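Local coordinates for DUF416 domain-containing protein (PDB 2Q9R) that is of unknown function but pairs with a second copy of itself and, in this crystal, holds benzoic acid in a pocket, at residues 38-44 against 87-92; 53-57 against 102-106; 121-125 against 158-162; 124-128 against 193-197. One frame throughout, in Å; residues are numbered along the deposited sequence.

Interaction 1 (38-44 against 87-92). With BEZ (benzoic acid), chain E; SO4 (sulfate ion), chain B.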
loop_
_atom_site.group_PDB
_atom_site.type_symbol
_atom_site.label_atom_id
_atom_site.label_comp_id
_atom_site.label_asym_id
_atom_site.label_seq_id
_atom_site.Cartn_x
_atom_site.Cartn_y
_atom_site.Cartn_z
ATOM N N PHE A 38 -4.272 -3.056 15.770
ATOM C CA PHE A 38 -5.615 -2.884 16.274
ATOM C C PHE A 38 -5.663 -2.927 17.812
ATOM O O PHE A 38 -6.341 -2.124 18.463
ATOM C CB PHE A 38 -6.540 -3.944 15.687
ATOM C CG PHE A 38 -7.876 -4.013 16.378
ATOM C CD1 PHE A 38 -8.807 -3.017 16.177
ATOM C CD2 PHE A 38 -8.188 -5.049 17.242
ATOM C CE1 PHE A 38 -10.018 -3.066 16.787
ATOM C CE2 PHE A 38 -9.436 -5.091 17.880
ATOM C CZ PHE A 38 -10.342 -4.108 17.644
ATOM N N SER A 39 -4.963 -3.899 18.368
ATOM C CA SER A 39 -5.019 -4.180 19.783
ATOM C C SER A 39 -4.473 -3.012 20.570
ATOM O O SER A 39 -4.992 -2.651 21.638
ATOM C CB SER A 39 -4.206 -5.457 20.093
ATOM O OG SER A 39 -4.078 -5.643 21.490
ATOM N N GLU A 40 -3.423 -2.419 20.025
ATOM C CA GLU A 40 -2.764 -1.325 20.661
ATOM C C GLU A 40 -3.607 -0.069 20.540
ATOM O O GLU A 40 -3.819 0.633 21.510
ATOM C CB GLU A 40 -1.413 -1.142 20.011
ATOM C CG GLU A 40 -0.655 0.083 20.428
ATOM C CD GLU A 40 0.502 0.357 19.483
ATOM O OE1 GLU A 40 1.249 -0.613 19.161
ATOM O OE2 GLU A 40 0.633 1.533 19.057
ATOM N N VAL A 41 -4.117 0.192 19.341
ATOM C CA VAL A 41 -4.893 1.381 19.087
ATOM C C VAL A 41 -6.265 1.331 19.758
ATOM O O VAL A 41 -6.723 2.304 20.300
ATOM C CB VAL A 41 -5.055 1.613 17.547
ATOM C CG1 VAL A 41 -6.070 2.760 17.234
ATOM C CG2 VAL A 41 -3.660 1.879 16.932
ATOM N N CYS A 42 -6.941 0.209 19.661
ATOM C CA CYS A 42 -8.295 0.118 20.192
ATOM C C CYS A 42 -8.346 -0.485 21.607
ATOM O O CYS A 42 -9.422 -0.634 22.146
ATOM C CB CYS A 42 -9.168 -0.660 19.233
ATOM S SG CYS A 42 -9.456 0.245 17.685
ATOM N N GLU A 43 -7.179 -0.789 22.185
ATOM C CA GLU A 43 -7.040 -1.277 23.569
ATOM C C GLU A 43 -7.907 -2.514 23.765
ATOM O O GLU A 43 -8.768 -2.551 24.636
ATOM C CB GLU A 43 -7.366 -0.170 24.565
ATOM C CG GLU A 43 -6.550 1.091 24.321
ATOM C CD GLU A 43 -6.802 2.200 25.330
ATOM O OE1 GLU A 43 -7.790 2.957 25.179
ATOM O OE2 GLU A 43 -5.985 2.326 26.268
ATOM N N PHE A 44 -7.692 -3.494 22.888
ATOM C CA PHE A 44 -8.410 -4.752 22.910
ATOM C C PHE A 44 -7.455 -5.928 22.759
ATOM O O PHE A 44 -6.575 -5.913 21.912
ATOM C CB PHE A 44 -9.473 -4.840 21.797
ATOM C CG PHE A 44 -10.192 -6.170 21.785
ATOM C CD1 PHE A 44 -11.317 -6.361 22.564
ATOM C CD2 PHE A 44 -9.670 -7.258 21.073
ATOM C CE1 PHE A 44 -11.935 -7.604 22.603
ATOM C CE2 PHE A 44 -10.274 -8.502 21.120
ATOM C CZ PHE A 44 -11.414 -8.672 21.876
ATOM N N PHE A 87 -16.580 -1.781 17.812
ATOM C CA PHE A 87 -15.535 -0.844 17.356
ATOM C C PHE A 87 -15.941 -0.057 16.138
ATOM O O PHE A 87 -16.458 -0.628 15.204
ATOM C CB PHE A 87 -14.241 -1.611 17.045
ATOM C CG PHE A 87 -13.709 -2.336 18.231
ATOM C CD1 PHE A 87 -12.883 -1.680 19.136
ATOM C CD2 PHE A 87 -14.101 -3.635 18.497
ATOM C CE1 PHE A 87 -12.439 -2.305 20.266
ATOM C CE2 PHE A 87 -13.659 -4.281 19.647
ATOM C CZ PHE A 87 -12.815 -3.612 20.531
ATOM N N GLU A 88 -15.702 1.256 16.152
ATOM C CA GLU A 88 -15.873 2.087 14.956
ATOM C C GLU A 88 -14.662 2.022 14.022
ATOM O O GLU A 88 -14.794 2.217 12.822
ATOM C CB GLU A 88 -16.069 3.544 15.326
ATOM C CG GLU A 88 -17.393 3.852 16.022
ATOM C CD GLU A 88 -17.643 5.351 16.118
ATOM O OE1 GLU A 88 -17.081 6.109 15.284
ATOM O OE2 GLU A 88 -18.394 5.769 17.025
ATOM N N ALA A 89 -13.485 1.800 14.582
ATOM C CA ALA A 89 -12.256 1.728 13.789
ATOM C C ALA A 89 -12.314 0.565 12.797
ATOM O O ALA A 89 -12.805 -0.502 13.130
ATOM C CB ALA A 89 -11.048 1.623 14.692
ATOM N N TYR A 90 -11.812 0.793 11.578
ATOM C CA TYR A 90 -11.803 -0.215 10.520
ATOM C C TYR A 90 -10.956 -1.451 10.935
ATOM O O TYR A 90 -11.256 -2.584 10.528
ATOM C CB TYR A 90 -11.288 0.348 9.156
ATOM C CG TYR A 90 -11.342 -0.724 8.089
ATOM C CD1 TYR A 90 -12.544 -1.055 7.471
ATOM C CD2 TYR A 90 -10.219 -1.478 7.786
ATOM C CE1 TYR A 90 -12.624 -2.073 6.536
ATOM C CE2 TYR A 90 -10.282 -2.507 6.860
ATOM C CZ TYR A 90 -11.490 -2.823 6.255
ATOM O OH TYR A 90 -11.536 -3.843 5.326
ATOM N N GLY A 91 -9.898 -1.211 11.713
ATOM C CA GLY A 91 -8.940 -2.254 12.103
ATOM C C GLY A 91 -9.545 -3.491 12.729
ATOM O O GLY A 91 -8.946 -4.586 12.692
ATOM N N VAL A 92 -10.734 -3.366 13.297
ATOM C CA VAL A 92 -11.417 -4.539 13.818
ATOM C C VAL A 92 -11.504 -5.638 12.752
ATOM O O VAL A 92 -11.368 -6.817 13.064
ATOM C CB VAL A 92 -12.820 -4.203 14.401
ATOM C CG1 VAL A 92 -13.799 -3.727 13.299
ATOM C CG2 VAL A 92 -13.357 -5.407 15.198
HETATM C C BEZ E . -6.090 0.637 9.594
HETATM O O1 BEZ E . -5.397 0.966 8.579
HETATM O O2 BEZ E . -7.099 1.305 9.977
HETATM C C1 BEZ E . -5.699 -0.568 10.379
HETATM C C2 BEZ E . -5.807 -0.561 11.790
HETATM C C3 BEZ E . -5.424 -1.704 12.492
HETATM C C4 BEZ E . -4.962 -2.824 11.807
HETATM C C5 BEZ E . -4.860 -2.816 10.414
HETATM C C6 BEZ E . -5.242 -1.679 9.681
HETATM S S SO4 B . -13.049 2.664 18.448
HETATM O O1 SO4 B . -14.027 3.530 19.108
HETATM O O2 SO4 B . -12.264 2.008 19.492
HETATM O O3 SO4 B . -13.671 1.629 17.648
HETATM O O4 SO4 B . -12.235 3.520 17.569
#
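The Phe87 ring meets two rings of 38-44, one over its face and one at its edge. Phe38 drives its edge into one face, CZ standing over the centre of the Phe87 ring, a T-shaped stack with centroids 4.9 Å apart and planes at 75°. Phe87 in turn offers its own edge to the face of Phe44, an offset edge-to-face pair whose closest atoms are Phe87 CZ and Phe44 CD1 at 3.7 Å. Cys42 CB lies against the same ring, 3.8 Å from Phe87 CE1. Next along, the backbone N of Ala89 gives a nearly straight bond of 3.1 Å to sulfate O3, while Ala89 CB meets Cys42 SG at 3.7 Å. At Gly91 the chain comes close to Phe38, and a side chain here would run into the benzoic acid; Gly91 CA is 3.6 Å from BEZ C2. Val92 opens helix 92-111 and lays its CA over a face of Phe38, a CH-pi contact 4.0 Å from the ring centroid. Phe38 reaches this far because its CG is anti to the backbone N (chi1 168°). No hydrogen bond crosses between the two segments: aromatic rings, joined by Pro82, hold the turn to the helix end, while Gly91 and the backbone and CB of Phe38 line the benzoic acid pocket.

Interaction 2 (53-57 against 102-106)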
loop_
_atom_site.group_PDB
_atom_site.type_symbol
_atom_site.label_atom_id
_atom_site.label_comp_id
_atom_site.label_asym_id
_atom_site.label_seq_id
_atom_site.Cartn_x
_atom_site.Cartn_y
_atom_site.Cartn_z
ATOM N N ALA A 53 0.210 -19.198 19.662
ATOM C CA ALA A 53 -0.363 -20.118 18.701
ATOM C C ALA A 53 0.530 -20.244 17.461
ATOM O O ALA A 53 0.807 -21.348 16.985
ATOM C CB ALA A 53 -1.818 -19.683 18.328
ATOM N N LEU A 54 1.022 -19.127 16.965
ATOM C CA LEU A 54 1.886 -19.173 15.774
ATOM C C LEU A 54 3.174 -19.983 15.980
ATOM O O LEU A 54 3.599 -20.705 15.086
ATOM C CB LEU A 54 2.166 -17.773 15.247
ATOM C CG LEU A 54 1.032 -17.090 14.445
ATOM C CD1 LEU A 54 1.200 -15.558 14.456
ATOM C CD2 LEU A 54 0.912 -17.661 13.004
ATOM N N GLU A 55 3.795 -19.842 17.146
ATOM C CA GLU A 55 5.030 -20.490 17.442
ATOM C C GLU A 55 4.813 -22.002 17.515
ATOM O O GLU A 55 5.625 -22.761 17.018
ATOM C CB GLU A 55 5.569 -19.934 18.778
ATOM C CG GLU A 55 6.825 -20.690 19.323
ATOM C CD GLU A 55 8.119 -20.422 18.526
ATOM O OE1 GLU A 55 8.549 -19.244 18.487
ATOM O OE2 GLU A 55 8.706 -21.388 17.968
ATOM N N LEU A 56 3.682 -22.414 18.086
ATOM C CA LEU A 56 3.277 -23.810 18.088
ATOM C C LEU A 56 2.975 -24.307 16.673
ATOM O O LEU A 56 3.335 -25.422 16.328
ATOM C CB LEU A 56 2.083 -24.009 19.047
ATOM C CG LEU A 56 2.376 -23.833 20.559
ATOM C CD1 LEU A 56 1.082 -23.825 21.401
ATOM C CD2 LEU A 56 3.261 -24.944 21.083
ATOM N N LEU A 57 2.358 -23.486 15.821
ATOM C CA LEU A 57 2.162 -23.899 14.425
ATOM C C LEU A 57 3.503 -24.071 13.699
ATOM O O LEU A 57 3.687 -25.031 12.933
ATOM C CB LEU A 57 1.271 -22.911 13.650
ATOM C CG LEU A 57 -0.196 -22.958 14.098
ATOM C CD1 LEU A 57 -0.918 -21.652 13.753
ATOM C CD2 LEU A 57 -0.928 -24.187 13.564
ATOM N N ILE A 102 -5.882 -18.022 12.147
ATOM C CA ILE A 102 -5.115 -18.888 13.010
ATOM C C ILE A 102 -6.041 -19.938 13.591
ATOM O O ILE A 102 -5.694 -21.137 13.594
ATOM C CB ILE A 102 -4.377 -18.090 14.121
ATOM C CG1 ILE A 102 -3.343 -17.163 13.465
ATOM C CG2 ILE A 102 -3.712 -19.055 15.084
ATOM C CD1 ILE A 102 -2.828 -16.008 14.357
ATOM N N SER A 103 -7.226 -19.521 14.027
ATOM C CA SER A 103 -8.190 -20.473 14.565
ATOM C C SER A 103 -8.587 -21.519 13.526
ATOM O O SER A 103 -8.655 -22.695 13.836
ATOM C CB SER A 103 -9.451 -19.773 15.065
ATOM O OG SER A 103 -9.167 -18.817 16.069
ATOM N N THR A 104 -8.908 -21.066 12.311
ATOM C CA THR A 104 -9.255 -21.951 11.191
ATOM C C THR A 104 -8.118 -22.950 10.886
ATOM O O THR A 104 -8.344 -24.132 10.745
ATOM C CB THR A 104 -9.572 -21.116 9.936
ATOM O OG1 THR A 104 -10.612 -20.183 10.253
ATOM C CG2 THR A 104 -9.980 -21.996 8.749
ATOM N N LEU A 105 -6.884 -22.472 10.836
ATOM C CA LEU A 105 -5.745 -23.375 10.581
ATOM C C LEU A 105 -5.530 -24.422 11.679
ATOM O O LEU A 105 -5.300 -25.622 11.383
ATOM C CB LEU A 105 -4.477 -22.539 10.340
ATOM C CG LEU A 105 -3.195 -23.336 10.196
ATOM C CD1 LEU A 105 -3.339 -24.458 9.108
ATOM C CD2 LEU A 105 -2.051 -22.356 9.900
ATOM N N LEU A 106 -5.547 -23.988 12.946
ATOM C CA LEU A 106 -5.453 -24.929 14.049
ATOM C C LEU A 106 -6.605 -25.922 13.998
ATOM O O LEU A 106 -6.409 -27.113 14.205
ATOM C CB LEU A 106 -5.487 -24.216 15.392
ATOM C CG LEU A 106 -4.200 -23.695 16.009
ATOM C CD1 LEU A 106 -4.527 -22.772 17.180
ATOM C CD2 LEU A 106 -3.322 -24.855 16.451
#
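Ile102 spreads its two branches over three residues of 53-57. All the contacts that cross here are apolar and divide into methyl-to-methyl meetings and those that use a branch carbon. Among the first, Ile102 CG2 sits 3.8 Å from Ala53 CB and 4.0 Å from Leu57 CD1, packing against the small alanine. Leu57 turns its other methyl to the next turn of the partner helix, with CD2 3.8 Å from Leu106 CD2. Its CD1 also passes Leu105 CD2 at 4.1 Å, the two side chains running by each other in opposite directions. In the second kind, Ile102 CD1 meets the branch point of Leu54, CG, at 4.0 Å, and these two side chains cross at about a right angle. Ile102 can serve both sides because CG1 is anti to its carbonyl carbon (chi1 -64°), which leaves CG2 for Ala53 and Leu57 and carries CD1 on to Leu54. Replacing Leu57 with an alanine would probably open a gap between Ile102, Leu105 and Leu106, which would lose their common partner. The short segments run at 35° with axes 11.1 Å apart, and Thr25 and Cys28 of helix 17-42 and Leu77 of helix 70-79 cover other sides of the cluster. With no polar group crossing, the helices are held here by shape and by the exclusion of water.

Interaction 3 (121-125 against 158-162)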
loop_
_atom_site.group_PDB
_atom_site.type_symbol
_atom_site.label_atom_id
_atom_site.label_comp_id
_atom_site.label_asym_id
_atom_site.label_seq_id
_atom_site.Cartn_x
_atom_site.Cartn_y
_atom_site.Cartn_z
ATOM N N SER A 121 -5.802 -19.141 1.951
ATOM C CA SER A 121 -5.412 -18.258 0.806
ATOM C C SER A 121 -6.432 -17.151 0.509
ATOM O O SER A 121 -6.070 -15.987 0.290
ATOM C CB SER A 121 -5.181 -19.046 -0.496
ATOM O OG SER A 121 -4.991 -18.141 -1.612
ATOM N N LYS A 122 -7.693 -17.542 0.431
ATOM C CA LYS A 122 -8.797 -16.629 0.198
ATOM C C LYS A 122 -9.013 -15.655 1.352
ATOM O O LYS A 122 -9.370 -14.491 1.163
ATOM C CB LYS A 122 -10.065 -17.440 -0.010
ATOM C CG LYS A 122 -10.065 -18.236 -1.336
ATOM C CD LYS A 122 -11.352 -19.067 -1.499
ATOM C CE LYS A 122 -11.447 -19.762 -2.885
ATOM N NZ LYS A 122 -12.709 -20.578 -3.016
ATOM N N LEU A 123 -8.806 -16.119 2.574
ATOM C CA LEU A 123 -8.965 -15.251 3.711
ATOM C C LEU A 123 -7.958 -14.118 3.597
ATOM O O LEU A 123 -8.299 -12.934 3.717
ATOM C CB LEU A 123 -8.811 -16.063 4.984
ATOM C CG LEU A 123 -9.040 -15.321 6.290
ATOM C CD1 LEU A 123 -9.440 -16.300 7.407
ATOM C CD2 LEU A 123 -7.771 -14.551 6.641
ATOM N N SER A 124 -6.719 -14.478 3.257
ATOM C CA SER A 124 -5.655 -13.490 3.155
ATOM C C SER A 124 -5.950 -12.500 2.067
ATOM O O SER A 124 -5.810 -11.302 2.307
ATOM C CB SER A 124 -4.293 -14.145 2.898
ATOM O OG SER A 124 -3.253 -13.171 2.915
ATOM N N SER A 125 -6.353 -12.988 0.881
ATOM C CA SER A 125 -6.605 -12.098 -0.204
ATOM C C SER A 125 -7.866 -11.256 0.008
ATOM O O SER A 125 -7.925 -10.090 -0.413
ATOM C CB SER A 125 -6.567 -12.813 -1.564
ATOM O OG SER A 125 -7.493 -13.854 -1.603
ATOM N N GLU A 158 0.076 -8.867 -2.710
ATOM C CA GLU A 158 -0.577 -10.067 -2.217
ATOM C C GLU A 158 -0.488 -11.223 -3.206
ATOM O O GLU A 158 -0.052 -12.328 -2.857
ATOM C CB GLU A 158 -2.027 -9.766 -1.839
ATOM C CG GLU A 158 -2.831 -10.960 -1.309
ATOM C CD GLU A 158 -2.453 -11.390 0.111
ATOM O OE1 GLU A 158 -1.655 -10.711 0.773
ATOM O OE2 GLU A 158 -2.964 -12.432 0.563
ATOM N N LYS A 159 -0.886 -10.969 -4.446
ATOM C CA LYS A 159 -0.762 -11.980 -5.496
ATOM C C LYS A 159 0.647 -12.496 -5.702
ATOM O O LYS A 159 0.849 -13.717 -5.862
ATOM C CB LYS A 159 -1.294 -11.429 -6.833
ATOM C CG LYS A 159 -1.228 -12.464 -7.958
ATOM C CD LYS A 159 -1.592 -11.870 -9.326
ATOM C CE LYS A 159 -0.886 -12.602 -10.457
ATOM N NZ LYS A 159 -1.404 -12.173 -11.792
ATOM N N GLU A 160 1.609 -11.575 -5.752
ATOM C CA GLU A 160 3.015 -11.928 -5.934
ATOM C C GLU A 160 3.588 -12.717 -4.752
ATOM O O GLU A 160 4.258 -13.730 -4.943
ATOM C CB GLU A 160 3.844 -10.658 -6.237
ATOM C CG GLU A 160 3.588 -10.137 -7.667
ATOM C CD GLU A 160 4.200 -8.740 -7.964
ATOM O OE1 GLU A 160 5.025 -8.258 -7.141
ATOM O OE2 GLU A 160 3.834 -8.145 -9.014
ATOM N N LEU A 161 3.295 -12.290 -3.530
ATOM C CA LEU A 161 3.754 -13.031 -2.368
ATOM C C LEU A 161 3.116 -14.435 -2.298
ATOM O O LEU A 161 3.816 -15.416 -2.099
ATOM C CB LEU A 161 3.506 -12.212 -1.092
ATOM C CG LEU A 161 3.929 -12.716 0.310
ATOM C CD1 LEU A 161 3.039 -13.877 0.822
ATOM C CD2 LEU A 161 5.387 -13.083 0.341
ATOM N N GLN A 162 1.808 -14.552 -2.481
ATOM C CA GLN A 162 1.188 -15.887 -2.461
ATOM C C GLN A 162 1.743 -16.805 -3.568
ATOM O O GLN A 162 1.941 -17.989 -3.337
ATOM C CB GLN A 162 -0.341 -15.808 -2.573
ATOM C CG GLN A 162 -1.044 -15.266 -1.338
ATOM C CD GLN A 162 -2.405 -15.849 -1.153
ATOM O OE1 GLN A 162 -2.629 -17.025 -1.467
ATOM N NE2 GLN A 162 -3.349 -15.030 -0.637
#
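Gln162 and Glu158 reach from one helix into a row of serines on the other, and the close part of the contact is polar. The Gln162 amide grips Ser121 twice: OE1 takes the Ser121 hydroxyl on a lone pair in its carbonyl plane, OG to OE1 being 2.6 Å, and NE2 gives a nearly straight bond of 3.0 Å to Ser121 O. That carbonyl oxygen also accepts from Ser125 N, so the amide adds a second donor to a helical bond already made. The other N-H of Gln162 NE2 goes to Glu158 OE2 at 2.9 Å, on its anti side but tilted well out of the carboxylate plane, which fixes the rotation of the amide. Ser124 OG donates to the same oxygen, Glu158 OE2, across 2.5 Å, so short that the exact length is doubtful. Glu158 curls back to meet both donors because its chain bends at chi2 (73°). Its second oxygen, OE1, pairs with Arg30, whose charge probably helps keep the buried carboxylate ionised.

The looser flank is at Ser125, whose CB comes no nearer than 4.0 Å, to Gln162 NE2, while Lys159 is exposed. The two segments run nearly antiparallel, at 151°, with axes 11.1 Å apart. Phe8 of helix 8-14 packs on Ser121 and Gln162 at one end, and helix 17-42 brings Phe23 to Gln162 and Met31 to Ser124, so this pair of helices is closed in by two more.

Interaction 4 (124-128 against 193-197). With BEZ (benzoic acid), chain E.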
loop_
_atom_site.group_PDB
_atom_site.type_symbol
_atom_site.label_atom_id
_atom_site.label_comp_id
_atom_site.label_asym_id
_atom_site.label_seq_id
_atom_site.Cartn_x
_atom_site.Cartn_y
_atom_site.Cartn_z
ATOM N N SER A 124 -6.719 -14.478 3.257
ATOM C CA SER A 124 -5.655 -13.490 3.155
ATOM C C SER A 124 -5.950 -12.500 2.067
ATOM O O SER A 124 -5.810 -11.302 2.307
ATOM C CB SER A 124 -4.293 -14.145 2.898
ATOM O OG SER A 124 -3.253 -13.171 2.915
ATOM N N SER A 125 -6.353 -12.988 0.881
ATOM C CA SER A 125 -6.605 -12.098 -0.204
ATOM C C SER A 125 -7.866 -11.256 0.008
ATOM O O SER A 125 -7.925 -10.090 -0.413
ATOM C CB SER A 125 -6.567 -12.813 -1.564
ATOM O OG SER A 125 -7.493 -13.854 -1.603
ATOM N N SER A 126 -8.874 -11.813 0.649
ATOM C CA SER A 126 -10.079 -11.025 0.900
ATOM C C SER A 126 -9.834 -9.860 1.837
ATOM O O SER A 126 -10.448 -8.810 1.691
ATOM C CB SER A 126 -11.159 -11.910 1.500
ATOM O OG SER A 126 -11.405 -12.971 0.601
ATOM N N THR A 127 -8.974 -10.061 2.833
ATOM C CA THR A 127 -8.629 -8.983 3.736
ATOM C C THR A 127 -8.116 -7.795 2.932
ATOM O O THR A 127 -8.500 -6.630 3.153
ATOM C CB THR A 127 -7.587 -9.440 4.816
ATOM O OG1 THR A 127 -8.161 -10.506 5.570
ATOM C CG2 THR A 127 -7.264 -8.324 5.755
ATOM N N VAL A 128 -7.273 -8.098 1.967
ATOM C CA VAL A 128 -6.696 -7.033 1.098
ATOM C C VAL A 128 -7.757 -6.373 0.188
ATOM O O VAL A 128 -7.820 -5.144 0.078
ATOM C CB VAL A 128 -5.555 -7.567 0.258
ATOM C CG1 VAL A 128 -4.967 -6.400 -0.610
ATOM C CG2 VAL A 128 -4.510 -8.176 1.178
ATOM N N SER A 193 2.408 -6.624 6.978
ATOM C CA SER A 193 1.213 -7.470 6.837
ATOM C C SER A 193 0.733 -7.468 5.407
ATOM O O SER A 193 1.220 -6.706 4.585
ATOM C CB SER A 193 0.068 -6.998 7.734
ATOM O OG SER A 193 -0.686 -5.910 7.178
ATOM N N ASN A 194 -0.298 -8.249 5.149
ATOM C CA ASN A 194 -0.932 -8.309 3.817
ATOM C C ASN A 194 -1.595 -7.055 3.424
ATOM O O ASN A 194 -1.889 -6.878 2.245
ATOM C CB ASN A 194 -1.950 -9.470 3.754
ATOM C CG ASN A 194 -2.931 -9.458 4.894
ATOM O OD1 ASN A 194 -2.650 -8.885 5.958
ATOM N ND2 ASN A 194 -4.032 -10.164 4.737
ATOM N N ILE A 195 -1.819 -6.158 4.385
ATOM C CA ILE A 195 -2.363 -4.833 4.066
ATOM C C ILE A 195 -1.381 -3.694 4.410
ATOM O O ILE A 195 -1.780 -2.511 4.550
ATOM C CB ILE A 195 -3.790 -4.595 4.607
ATOM C CG1 ILE A 195 -3.899 -4.803 6.120
ATOM C CG2 ILE A 195 -4.803 -5.458 3.887
ATOM C CD1 ILE A 195 -5.126 -4.038 6.696
ATOM N N GLY A 196 -0.107 -4.055 4.533
ATOM C CA GLY A 196 0.977 -3.091 4.634
ATOM C C GLY A 196 1.285 -2.562 6.031
ATOM O O GLY A 196 1.976 -1.574 6.194
ATOM N N ILE A 197 0.760 -3.222 7.043
ATOM C CA ILE A 197 0.968 -2.812 8.427
ATOM C C ILE A 197 2.267 -3.338 8.999
ATOM O O ILE A 197 2.614 -4.547 8.911
ATOM C CB ILE A 197 -0.220 -3.257 9.327
ATOM C CG1 ILE A 197 -1.518 -2.624 8.792
ATOM C CG2 ILE A 197 0.088 -2.881 10.766
ATOM C CD1 ILE A 197 -1.470 -1.078 8.751
HETATM C C BEZ E . -6.090 0.637 9.594
HETATM O O1 BEZ E . -5.397 0.966 8.579
HETATM O O2 BEZ E . -7.099 1.305 9.977
HETATM C C1 BEZ E . -5.699 -0.568 10.379
HETATM C C2 BEZ E . -5.807 -0.561 11.790
HETATM C C3 BEZ E . -5.424 -1.704 12.492
HETATM C C4 BEZ E . -4.962 -2.824 11.807
HETATM C C5 BEZ E . -4.860 -2.816 10.414
HETATM C C6 BEZ E . -5.242 -1.679 9.681
HETATM O O HOH W 1 -5.912 -11.395 6.662
#
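Asn194 ND2 is gripped by two acceptors: it donates to Ser124 O at 3.2 Å, lying close to the plane of that carbonyl, and to a water 3.0 Å away. The same water donates to Thr127 OG1 at 2.7 Å and so ties the amide to the next turn of the helix; Thr127 OG1 has its stronger partner in Asp97. Asn194 OD1 accepts from Asn34, and both ends of the amide are thereby fixed. The group reaches the helix with CG between the backbone N and the carbonyl carbon (chi1 51°), its side chain crossing Thr127 at about a right angle. With alanine in place of Asn194, Ser124 O would probably lose this donor, the water one of its two partners here, and Asn34 ND2 its acceptor.

Beside the amide the contact turns apolar. Ile195 CG2 rests on Val128, 3.7 Å from its CA and 3.8 Å from Val128 CG2. The other branch of Ile195 points to the ligand, CD1 standing 3.8 Å from benzoic acid C6, and Ile197 CG1 comes to 3.7 Å from C5. Ser193 OG accepts from the backbone N of Ile195 at 3.0 Å, an ST turn, and also from Ile197 N, which sets the course of the loop. A type I turn from Ser193 to Gly196, fastened to helix 120-136, thus presents two isoleucines to the benzoic acid pocket, where His152 and Ser136 of the second subunit hydrogen-bond the ligand.

Helix 17-42 ends in interaction 1, which closes a loop of 42 residues onto the turn before helix 92-111. Interaction 2 starts from the next helix, 47-62, and reaches helix 92-111 beyond that turn, so the two contacts cross along the chain; their centres lie 22 Å apart. Interactions 3 and 4 come after both and start from the same helix, 120-136, the span of 3 falling largely within that of 4. Interaction 3 closes the shorter loop, to helix 153-170, and interaction 4 the longer one, to the tail after helix 177-190; they touch where Glu158 packs on Asn194 and Val128. Interactions 1 and 4, in series along the chain, both meet benzoic acid and the second subunit.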